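Local coordinates for putative uncharacterized protein PH0242 (Pyrococcus horikoshii, PDB 3VU1), which is the C-terminal globular domain of an archaeal AglB-type oligosaccharyltransferase, a globular portion rich in beta strands and modelled with a bound calcium ion, at residues A[62-70]-A[97-106]; A[84-92]-A[239-250]. One frame throughout, in Å; residues are numbered along the deposited sequence.

Contact 1: residues A[62-70]-A[97-106]; sequences HILALFLAR and FNAISYLGGA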
loop_
_atom_site.group_PDB
_atom_site.type_symbol
_atom_site.label_atom_id
_atom_site.label_comp_id
_atom_site.label_asym_id
_atom_site.label_seq_id
_atom_site.Cartn_x
_atom_site.Cartn_y
_atom_site.Cartn_z
ATOM N N HIS A 62 -4.777 8.775 -9.300
ATOM C CA HIS A 62 -3.372 9.125 -9.488
ATOM C C HIS A 62 -2.559 8.647 -8.328
ATOM O O HIS A 62 -1.375 8.268 -8.502
ATOM C CB HIS A 62 -3.196 10.622 -9.649
ATOM C CG HIS A 62 -3.741 11.146 -10.939
ATOM N ND1 HIS A 62 -3.076 11.024 -12.103
ATOM C CD2 HIS A 62 -4.960 11.772 -11.239
ATOM C CE1 HIS A 62 -3.809 11.568 -13.097
ATOM N NE2 HIS A 62 -4.965 12.019 -12.566
ATOM N N ILE A 63 -3.173 8.651 -7.142
ATOM C CA ILE A 63 -2.466 8.208 -5.963
ATOM C C ILE A 63 -2.375 6.671 -5.899
ATOM O O ILE A 63 -1.285 6.101 -5.645
ATOM C CB ILE A 63 -3.020 8.881 -4.685
ATOM C CG1 ILE A 63 -3.020 10.407 -4.869
ATOM C CG2 ILE A 63 -2.205 8.473 -3.466
ATOM C CD1 ILE A 63 -1.724 11.010 -5.396
ATOM N N LEU A 64 -3.485 5.996 -6.167
ATOM C CA LEU A 64 -3.421 4.550 -6.352
ATOM C C LEU A 64 -2.344 4.176 -7.391
ATOM O O LEU A 64 -1.586 3.222 -7.184
ATOM C CB LEU A 64 -4.784 3.945 -6.721
ATOM C CG LEU A 64 -5.842 3.915 -5.607
ATOM C CD1 LEU A 64 -7.125 3.237 -6.082
ATOM C CD2 LEU A 64 -5.349 3.233 -4.345
ATOM N N ALA A 65 -2.264 4.920 -8.492
ATOM C CA ALA A 65 -1.360 4.523 -9.554
ATOM C C ALA A 65 0.050 4.825 -9.098
ATOM O O ALA A 65 0.981 4.107 -9.475
ATOM C CB ALA A 65 -1.673 5.219 -10.869
ATOM N N LEU A 66 0.200 5.868 -8.274
ATOM C CA LEU A 66 1.510 6.290 -7.827
ATOM C C LEU A 66 2.066 5.133 -7.002
ATOM O O LEU A 66 3.180 4.662 -7.226
ATOM C CB LEU A 66 1.440 7.577 -6.993
ATOM C CG LEU A 66 2.789 8.151 -6.486
ATOM C CD1 LEU A 66 3.866 8.280 -7.573
ATOM C CD2 LEU A 66 2.605 9.497 -5.813
ATOM N N PHE A 67 1.258 4.652 -6.065
ATOM C CA PHE A 67 1.603 3.439 -5.330
ATOM C C PHE A 67 1.969 2.258 -6.228
ATOM O O PHE A 67 3.033 1.691 -6.063
ATOM C CB PHE A 67 0.460 3.050 -4.403
ATOM C CG PHE A 67 0.700 1.790 -3.662
ATOM C CD1 PHE A 67 1.793 1.671 -2.799
ATOM C CD2 PHE A 67 -0.166 0.700 -3.825
ATOM C CE1 PHE A 67 2.022 0.488 -2.119
ATOM C CE2 PHE A 67 0.061 -0.492 -3.133
ATOM C CZ PHE A 67 1.163 -0.598 -2.284
ATOM N N LEU A 68 1.106 1.901 -7.180
ATOM C CA LEU A 68 1.238 0.625 -7.898
ATOM C C LEU A 68 2.378 0.583 -8.895
ATOM O O LEU A 68 3.035 -0.437 -9.022
ATOM C CB LEU A 68 -0.072 0.228 -8.583
ATOM C CG LEU A 68 -1.230 -0.141 -7.638
ATOM C CD1 LEU A 68 -2.602 -0.137 -8.305
ATOM C CD2 LEU A 68 -0.992 -1.473 -6.968
ATOM N N ALA A 69 2.598 1.693 -9.595
ATOM C CA ALA A 69 3.509 1.742 -10.731
ATOM C C ALA A 69 4.923 2.088 -10.281
ATOM O O ALA A 69 5.849 2.072 -11.073
ATOM C CB ALA A 69 3.018 2.758 -11.768
ATOM N N ARG A 70 5.112 2.425 -9.020
ATOM C CA ARG A 70 6.424 2.902 -8.632
ATOM C C ARG A 70 7.073 2.108 -7.544
ATOM O O ARG A 70 6.527 1.127 -7.064
ATOM C CB ARG A 70 6.376 4.359 -8.240
ATOM C CG ARG A 70 5.744 5.182 -9.302
ATOM C CD ARG A 70 6.682 5.525 -10.450
ATOM N NE ARG A 70 6.421 6.947 -10.641
ATOM C CZ ARG A 70 7.335 7.899 -10.699
ATOM N NH1 ARG A 70 8.612 7.588 -10.704
ATOM N NH2 ARG A 70 6.934 9.162 -10.815
ATOM N N PHE A 97 -2.198 -2.089 -17.081
ATOM C CA PHE A 97 -0.999 -1.491 -16.527
ATOM C C PHE A 97 -0.412 -0.273 -17.238
ATOM O O PHE A 97 0.227 0.540 -16.580
ATOM C CB PHE A 97 0.073 -2.515 -16.148
ATOM C CG PHE A 97 0.829 -2.127 -14.897
ATOM C CD1 PHE A 97 0.210 -2.193 -13.645
ATOM C CD2 PHE A 97 2.130 -1.657 -14.966
ATOM C CE1 PHE A 97 0.875 -1.802 -12.494
ATOM C CE2 PHE A 97 2.804 -1.296 -13.820
ATOM C CZ PHE A 97 2.174 -1.357 -12.588
ATOM N N ASN A 98 -0.645 -0.111 -18.538
ATOM C CA ASN A 98 -0.239 1.126 -19.210
ATOM C C ASN A 98 -0.961 2.320 -18.599
ATOM O O ASN A 98 -0.335 3.314 -18.253
ATOM C CB ASN A 98 -0.509 1.079 -20.711
ATOM C CG ASN A 98 0.601 0.383 -21.491
ATOM O OD1 ASN A 98 0.935 0.832 -22.591
ATOM N ND2 ASN A 98 1.186 -0.706 -20.939
ATOM N N ALA A 99 -2.275 2.202 -18.410
ATOM C CA ALA A 99 -3.028 3.298 -17.818
ATOM C C ALA A 99 -2.478 3.620 -16.442
ATOM O O ALA A 99 -2.240 4.809 -16.142
ATOM C CB ALA A 99 -4.525 3.000 -17.766
ATOM N N ILE A 100 -2.306 2.576 -15.614
ATOM C CA ILE A 100 -1.817 2.739 -14.258
ATOM C C ILE A 100 -0.430 3.349 -14.295
ATOM O O ILE A 100 -0.147 4.263 -13.533
ATOM C CB ILE A 100 -1.762 1.408 -13.483
ATOM C CG1 ILE A 100 -3.165 0.760 -13.430
ATOM C CG2 ILE A 100 -1.185 1.617 -12.075
ATOM C CD1 ILE A 100 -3.201 -0.649 -12.872
ATOM N N SER A 101 0.436 2.867 -15.181
ATOM C CA SER A 101 1.782 3.429 -15.279
ATOM C C SER A 101 1.753 4.910 -15.648
ATOM O O SER A 101 2.476 5.740 -15.039
ATOM C CB SER A 101 2.623 2.676 -16.283
ATOM O OG SER A 101 2.760 1.336 -15.876
ATOM N N TYR A 102 0.917 5.243 -16.635
ATOM C CA TYR A 102 0.769 6.636 -17.062
ATOM C C TYR A 102 0.263 7.479 -15.919
ATOM O O TYR A 102 0.926 8.442 -15.527
ATOM C CB TYR A 102 -0.123 6.794 -18.299
ATOM C CG TYR A 102 -0.214 8.230 -18.792
ATOM C CD1 TYR A 102 0.932 8.959 -19.084
ATOM C CD2 TYR A 102 -1.449 8.854 -18.971
ATOM C CE1 TYR A 102 0.858 10.251 -19.534
ATOM C CE2 TYR A 102 -1.534 10.153 -19.423
ATOM C CZ TYR A 102 -0.373 10.849 -19.702
ATOM O OH TYR A 102 -0.432 12.153 -20.165
ATOM N N LEU A 103 -0.872 7.088 -15.358
ATOM C CA LEU A 103 -1.489 7.862 -14.308
ATOM C C LEU A 103 -0.633 7.988 -13.059
ATOM O O LEU A 103 -0.849 8.913 -12.287
ATOM C CB LEU A 103 -2.857 7.312 -13.962
ATOM C CG LEU A 103 -3.956 7.388 -15.034
ATOM C CD1 LEU A 103 -5.134 6.526 -14.613
ATOM C CD2 LEU A 103 -4.401 8.829 -15.279
ATOM N N GLY A 104 0.349 7.098 -12.880
ATOM C CA GLY A 104 1.231 7.112 -11.700
ATOM C C GLY A 104 2.574 7.770 -11.972
ATOM O O GLY A 104 3.445 7.833 -11.088
ATOM N N GLY A 105 2.761 8.254 -13.198
ATOM C CA GLY A 105 3.958 9.017 -13.536
ATOM C C GLY A 105 5.170 8.162 -13.843
ATOM O O GLY A 105 6.282 8.674 -13.915
ATOM N N ALA A 106 4.956 6.861 -14.069
ATOM C CA ALA A 106 6.036 5.917 -14.429
ATOM C C ALA A 106 6.501 6.013 -15.884
ATOM O O ALA A 106 7.624 5.651 -16.201
ATOM C CB ALA A 106 5.599 4.485 -14.121
#
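Ala65 and Ala69 of helix 62-69 face the end of helix 97-103, and Gly104 packs close against helix 62-69, its CA 4.0 Å from Leu66 CA. Ala65 CB lies 3.4 Å from Gly104 N. Ile100 sends CG2 across to Ala65 CB at 3.8 Å and also touches Leu68 CB. Its CG2 stands opposite the backbone N while CG1 lies beside it (chi1 -58°), and this turns the methyl to the alanine side. Ala69 CB meets Ala106 CB at 3.9 Å. The Phe97 ring brings CZ to Ala69 CA, and Leu68 O lies at its edge, in the ring plane.

Two side chains grip the carbonyls at the helix end. His62 ND1 donates to Leu103 O at 3.1 Å, in the carbonyl plane and on a lone pair. The same ring rests CE1 against Leu103 CD2. Arg70 NE donates to Gly104 O at 3.1 Å in a nearly straight hydrogen bond (N-H...O 176°). The arginine chain bends at chi2 and chi3, and Gly105 O sits over one face of its guanidinium. Arg70 NH2 forms a salt bridge with Glu414, which helps fix the group's rotation.

Further out, Pro415 packs on His62 and Leu66, and Phe213 meets the Phe97 ring. The axes of helices 62-69 and 97-103 cross at -103° and come within 7.9 Å. Gly105, with positive phi, ends helix 97-103 in a Schellman motif, packed against a nearly perpendicular helix.

Contact 2: residues A[84-92]-A[239-250]; sequences LNYFIIYLN and VYQYGSVIVYEF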
loop_
_atom_site.group_PDB
_atom_site.type_symbol
_atom_site.label_atom_id
_atom_site.label_comp_id
_atom_site.label_asym_id
_atom_site.label_seq_id
_atom_site.Cartn_x
_atom_site.Cartn_y
_atom_site.Cartn_z
ATOM N N LEU A 84 -7.165 3.728 5.314
ATOM C CA LEU A 84 -7.112 2.496 4.535
ATOM C C LEU A 84 -6.767 1.288 5.400
ATOM O O LEU A 84 -5.775 1.308 6.141
ATOM C CB LEU A 84 -6.118 2.608 3.381
ATOM C CG LEU A 84 -6.153 1.411 2.423
ATOM C CD1 LEU A 84 -7.476 1.383 1.682
ATOM C CD2 LEU A 84 -4.995 1.417 1.450
ATOM N N ASN A 85 -7.592 0.249 5.282
ATOM C CA ASN A 85 -7.436 -0.976 6.038
ATOM C C ASN A 85 -6.920 -2.126 5.163
ATOM O O ASN A 85 -6.012 -2.853 5.559
ATOM C CB ASN A 85 -8.778 -1.333 6.693
ATOM C CG ASN A 85 -9.152 -0.371 7.814
ATOM O OD1 ASN A 85 -10.007 0.504 7.652
ATOM N ND2 ASN A 85 -8.492 -0.516 8.951
ATOM N N TYR A 86 -7.500 -2.289 3.974
ATOM C CA TYR A 86 -7.153 -3.391 3.099
ATOM C C TYR A 86 -6.926 -2.886 1.689
ATOM O O TYR A 86 -7.588 -1.962 1.226
ATOM C CB TYR A 86 -8.235 -4.470 3.116
ATOM C CG TYR A 86 -8.429 -5.039 4.495
ATOM C CD1 TYR A 86 -9.408 -4.534 5.335
ATOM C CD2 TYR A 86 -7.583 -6.040 4.989
ATOM C CE1 TYR A 86 -9.561 -5.008 6.626
ATOM C CE2 TYR A 86 -7.737 -6.544 6.273
ATOM C CZ TYR A 86 -8.724 -6.023 7.083
ATOM O OH TYR A 86 -8.892 -6.488 8.345
ATOM N N PHE A 87 -5.954 -3.485 1.020
ATOM C CA PHE A 87 -5.664 -3.132 -0.324
ATOM C C PHE A 87 -5.731 -4.419 -1.126
ATOM O O PHE A 87 -5.010 -5.388 -0.843
ATOM C CB PHE A 87 -4.279 -2.489 -0.434
ATOM C CG PHE A 87 -4.068 -1.769 -1.728
ATOM C CD1 PHE A 87 -3.946 -0.393 -1.753
ATOM C CD2 PHE A 87 -4.057 -2.460 -2.937
ATOM C CE1 PHE A 87 -3.776 0.279 -2.951
ATOM C CE2 PHE A 87 -3.897 -1.789 -4.140
ATOM C CZ PHE A 87 -3.751 -0.411 -4.144
ATOM N N ILE A 88 -6.587 -4.410 -2.140
ATOM C CA ILE A 88 -6.814 -5.586 -2.959
ATOM C C ILE A 88 -6.005 -5.538 -4.244
ATOM O O ILE A 88 -6.106 -4.594 -5.043
ATOM C CB ILE A 88 -8.291 -5.747 -3.291
ATOM C CG1 ILE A 88 -9.072 -5.895 -1.995
ATOM C CG2 ILE A 88 -8.466 -6.955 -4.168
ATOM C CD1 ILE A 88 -10.583 -5.768 -2.164
ATOM N N ILE A 89 -5.193 -6.564 -4.434
ATOM C CA ILE A 89 -4.336 -6.642 -5.595
ATOM C C ILE A 89 -4.899 -7.707 -6.508
ATOM O O ILE A 89 -5.264 -8.807 -6.071
ATOM C CB ILE A 89 -2.897 -6.931 -5.190
ATOM C CG1 ILE A 89 -2.339 -5.710 -4.454
ATOM C CG2 ILE A 89 -2.058 -7.319 -6.394
ATOM C CD1 ILE A 89 -2.052 -4.484 -5.311
ATOM N N TYR A 90 -4.991 -7.357 -7.778
ATOM C CA TYR A 90 -5.652 -8.185 -8.754
ATOM C C TYR A 90 -4.666 -8.497 -9.867
ATOM O O TYR A 90 -4.304 -7.617 -10.647
ATOM C CB TYR A 90 -6.867 -7.414 -9.280
ATOM C CG TYR A 90 -7.774 -8.185 -10.214
ATOM C CD1 TYR A 90 -7.945 -9.565 -10.070
ATOM C CD2 TYR A 90 -8.486 -7.529 -11.225
ATOM C CE1 TYR A 90 -8.772 -10.268 -10.913
ATOM C CE2 TYR A 90 -9.328 -8.226 -12.071
ATOM C CZ TYR A 90 -9.470 -9.596 -11.908
ATOM O OH TYR A 90 -10.282 -10.328 -12.748
ATOM N N LEU A 91 -4.232 -9.751 -9.960
ATOM C CA LEU A 91 -3.250 -10.123 -10.985
ATOM C C LEU A 91 -3.617 -9.731 -12.410
ATOM O O LEU A 91 -2.744 -9.470 -13.232
ATOM C CB LEU A 91 -2.916 -11.599 -10.908
ATOM C CG LEU A 91 -1.799 -11.903 -9.898
ATOM C CD1 LEU A 91 -2.241 -11.657 -8.453
ATOM C CD2 LEU A 91 -1.362 -13.338 -10.096
ATOM N N ASN A 92 -4.907 -9.637 -12.705
ATOM C CA ASN A 92 -5.336 -9.285 -14.056
ATOM C C ASN A 92 -5.144 -7.827 -14.410
ATOM O O ASN A 92 -5.277 -7.460 -15.581
ATOM C CB ASN A 92 -6.770 -9.706 -14.258
ATOM C CG ASN A 92 -6.909 -11.213 -14.277
ATOM O OD1 ASN A 92 -5.965 -11.904 -14.658
ATOM N ND2 ASN A 92 -8.073 -11.739 -13.839
ATOM N N VAL A 239 -3.517 -11.430 3.734
ATOM C CA VAL A 239 -4.413 -12.071 4.691
ATOM C C VAL A 239 -5.380 -13.063 4.040
ATOM O O VAL A 239 -6.009 -13.844 4.752
ATOM C CB VAL A 239 -5.230 -11.051 5.499
ATOM C CG1 VAL A 239 -4.338 -10.337 6.502
ATOM C CG2 VAL A 239 -5.945 -10.069 4.560
ATOM N N TYR A 240 -5.526 -13.009 2.714
ATOM C CA TYR A 240 -6.422 -13.903 1.972
ATOM C C TYR A 240 -6.048 -13.848 0.513
ATOM O O TYR A 240 -5.702 -12.774 0.004
ATOM C CB TYR A 240 -7.886 -13.488 2.126
ATOM C CG TYR A 240 -8.860 -14.443 1.478
ATOM C CD1 TYR A 240 -9.469 -14.152 0.254
ATOM C CD2 TYR A 240 -9.181 -15.639 2.092
ATOM C CE1 TYR A 240 -10.367 -15.041 -0.328
ATOM C CE2 TYR A 240 -10.073 -16.523 1.535
ATOM C CZ TYR A 240 -10.662 -16.242 0.328
ATOM O OH TYR A 240 -11.536 -17.185 -0.192
ATOM N N GLN A 241 -6.101 -15.002 -0.144
ATOM C CA GLN A 241 -5.937 -15.114 -1.593
ATOM C C GLN A 241 -6.824 -16.174 -2.209
ATOM O O GLN A 241 -7.170 -17.173 -1.575
ATOM C CB GLN A 241 -4.496 -15.359 -2.043
ATOM C CG GLN A 241 -3.660 -16.295 -1.194
ATOM C CD GLN A 241 -2.181 -15.922 -1.244
ATOM O OE1 GLN A 241 -1.587 -15.502 -0.228
ATOM N NE2 GLN A 241 -1.584 -16.035 -2.441
ATOM N N TYR A 242 -7.187 -15.929 -3.463
ATOM C CA TYR A 242 -8.066 -16.781 -4.202
ATOM C C TYR A 242 -8.002 -16.383 -5.663
ATOM O O TYR A 242 -8.098 -15.192 -6.020
ATOM C CB TYR A 242 -9.495 -16.706 -3.667
ATOM C CG TYR A 242 -10.199 -17.994 -3.960
ATOM C CD1 TYR A 242 -10.299 -19.013 -2.989
ATOM C CD2 TYR A 242 -10.691 -18.249 -5.244
ATOM C CE1 TYR A 242 -10.916 -20.228 -3.297
ATOM C CE2 TYR A 242 -11.309 -19.444 -5.556
ATOM C CZ TYR A 242 -11.418 -20.426 -4.594
ATOM O OH TYR A 242 -12.031 -21.589 -4.968
ATOM N N GLY A 243 -7.831 -17.373 -6.527
ATOM C CA GLY A 243 -7.780 -17.074 -7.942
ATOM C C GLY A 243 -6.687 -16.070 -8.209
ATOM O O GLY A 243 -5.518 -16.322 -7.893
ATOM N N SER A 244 -7.074 -14.925 -8.770
ATOM C CA SER A 244 -6.141 -13.857 -9.108
ATOM C C SER A 244 -6.287 -12.651 -8.164
ATOM O O SER A 244 -5.961 -11.532 -8.553
ATOM C CB SER A 244 -6.432 -13.380 -10.506
ATOM O OG SER A 244 -6.188 -14.379 -11.456
ATOM N N VAL A 245 -6.798 -12.866 -6.953
ATOM C CA VAL A 245 -6.980 -11.786 -6.026
ATOM C C VAL A 245 -6.204 -12.065 -4.730
ATOM O O VAL A 245 -6.370 -13.123 -4.103
ATOM C CB VAL A 245 -8.472 -11.568 -5.663
ATOM C CG1 VAL A 245 -8.614 -10.562 -4.543
ATOM C CG2 VAL A 245 -9.287 -11.101 -6.856
ATOM N N ILE A 246 -5.368 -11.102 -4.325
ATOM C CA ILE A 246 -4.730 -11.125 -3.023
ATOM C C ILE A 246 -5.237 -9.919 -2.219
ATOM O O ILE A 246 -5.160 -8.772 -2.685
ATOM C CB ILE A 246 -3.184 -11.076 -3.148
ATOM C CG1 ILE A 246 -2.693 -12.086 -4.227
ATOM C CG2 ILE A 246 -2.564 -11.295 -1.776
ATOM C CD1 ILE A 246 -1.219 -12.070 -4.617
ATOM N N VAL A 247 -5.756 -10.176 -1.019
ATOM C CA VAL A 247 -6.128 -9.112 -0.078
ATOM C C VAL A 247 -4.990 -8.845 0.892
ATOM O O VAL A 247 -4.628 -9.724 1.672
ATOM C CB VAL A 247 -7.371 -9.532 0.744
ATOM C CG1 VAL A 247 -7.792 -8.458 1.748
ATOM C CG2 VAL A 247 -8.507 -9.871 -0.194
ATOM N N TYR A 248 -4.440 -7.639 0.857
ATOM C CA TYR A 248 -3.374 -7.229 1.783
ATOM C C TYR A 248 -3.912 -6.331 2.863
ATOM O O TYR A 248 -4.646 -5.398 2.569
ATOM C CB TYR A 248 -2.324 -6.480 1.033
ATOM C CG TYR A 248 -1.455 -7.351 0.157
ATOM C CD1 TYR A 248 -1.701 -7.450 -1.207
ATOM C CD2 TYR A 248 -0.369 -8.086 0.699
ATOM C CE1 TYR A 248 -0.889 -8.218 -2.023
ATOM C CE2 TYR A 248 0.436 -8.889 -0.098
ATOM C CZ TYR A 248 0.184 -8.932 -1.458
ATOM O OH TYR A 248 0.973 -9.695 -2.280
ATOM N N GLU A 249 -3.588 -6.619 4.121
ATOM C CA GLU A 249 -3.880 -5.690 5.215
ATOM C C GLU A 249 -2.789 -4.628 5.207
ATOM O O GLU A 249 -1.595 -4.934 4.983
ATOM C CB GLU A 249 -3.888 -6.403 6.543
ATOM C CG GLU A 249 -3.864 -5.510 7.764
ATOM C CD GLU A 249 -3.745 -6.310 9.069
ATOM O OE1 GLU A 249 -4.382 -7.371 9.192
ATOM O OE2 GLU A 249 -3.023 -5.880 9.999
ATOM N N PHE A 250 -3.200 -3.373 5.386
ATOM C CA PHE A 250 -2.252 -2.279 5.413
ATOM C C PHE A 250 -1.904 -1.974 6.843
ATOM O O PHE A 250 -2.797 -1.788 7.677
ATOM C CB PHE A 250 -2.824 -1.053 4.739
ATOM C CG PHE A 250 -1.927 0.157 4.778
ATOM C CD1 PHE A 250 -0.699 0.164 4.105
ATOM C CD2 PHE A 250 -2.337 1.322 5.450
ATOM C CE1 PHE A 250 0.102 1.299 4.114
ATOM C CE2 PHE A 250 -1.530 2.446 5.477
ATOM C CZ PHE A 250 -0.322 2.439 4.798
HETATM O O HOH W 1 -6.979 -8.573 9.094
#
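An antiparallel strand pair, 86-90 with 245-250, forms the middle of a four-stranded mixed sheet. Phe87 with Tyr248 and Ile89 with Ile246 are the hydrogen-bonded pairs. Phe87 N reaches Tyr248 O at 2.8 Å, and Ile89 N reaches Ile246 O at 2.8 Å. Phe250 N to Asn85 O and Leu91 N to Ser244 O extend the pairing at the two ends.

On one face, Ile88 CG2 touches Val245 CG1 at 3.6 Å. Tyr90 CD1 meets Val245 CG2, and Ser244 O lies at the tyrosine ring edge. Tyr90 OH accepts a bond from Asn92 ND2 at 2.8 Å. Tyr86 runs obliquely past Glu249, its CE2 at 3.9 Å from Glu249 CB. One water joins Tyr86 OH to Glu249 OE1, to which it donates, while Glu249 OE2 forms a salt bridge with Arg251.

Strands 236-242 and 245-250 are a beta hairpin closed by a type II' turn from Tyr242 to Val245. Val239 and Tyr240 both face Val247, a classic beta bulge. Helix 13-23 covers the face with Ile88 and Val245, through Trp13.

On the other face, Ile89 CG1 packs on Tyr248 CD1 at 3.7 Å. The Tyr248 ring has Phe87 O at its edge and Ile246 CG2 over one face. With CG beside the backbone N (chi1 -73°), the ring lies next to Ile89, and its OH bonds to Leu216 O. Past the strand end, Leu91 CD1 meets Ile246 CD1 at 4.0 Å.

Overall arrangement
Contact 1 joins two helices and contact 2 two strands of one compact region. Strand 86-90 lies between helices 60-69 and 97-103 in the chain, so the segments alternate. The centres of the two contacts are 18 Å apart, yet they touch: Leu68 CD2 meets Ile89 CD1 at 3.6 Å, and Leu64 and Phe67 pack on Phe87. Helix 60-69 thus covers the sheet face that carries Phe87 and Ile89. Contact 1 is buried, with small residues and side-chain bonds to carbonyls at a helix end. Contact 2 is partly buried; backbone bonds hold it, and a water joins side chains near one end. The calcium ion lies about 10 Å from the Phe250 side chain and about 13 Å from that of Arg70.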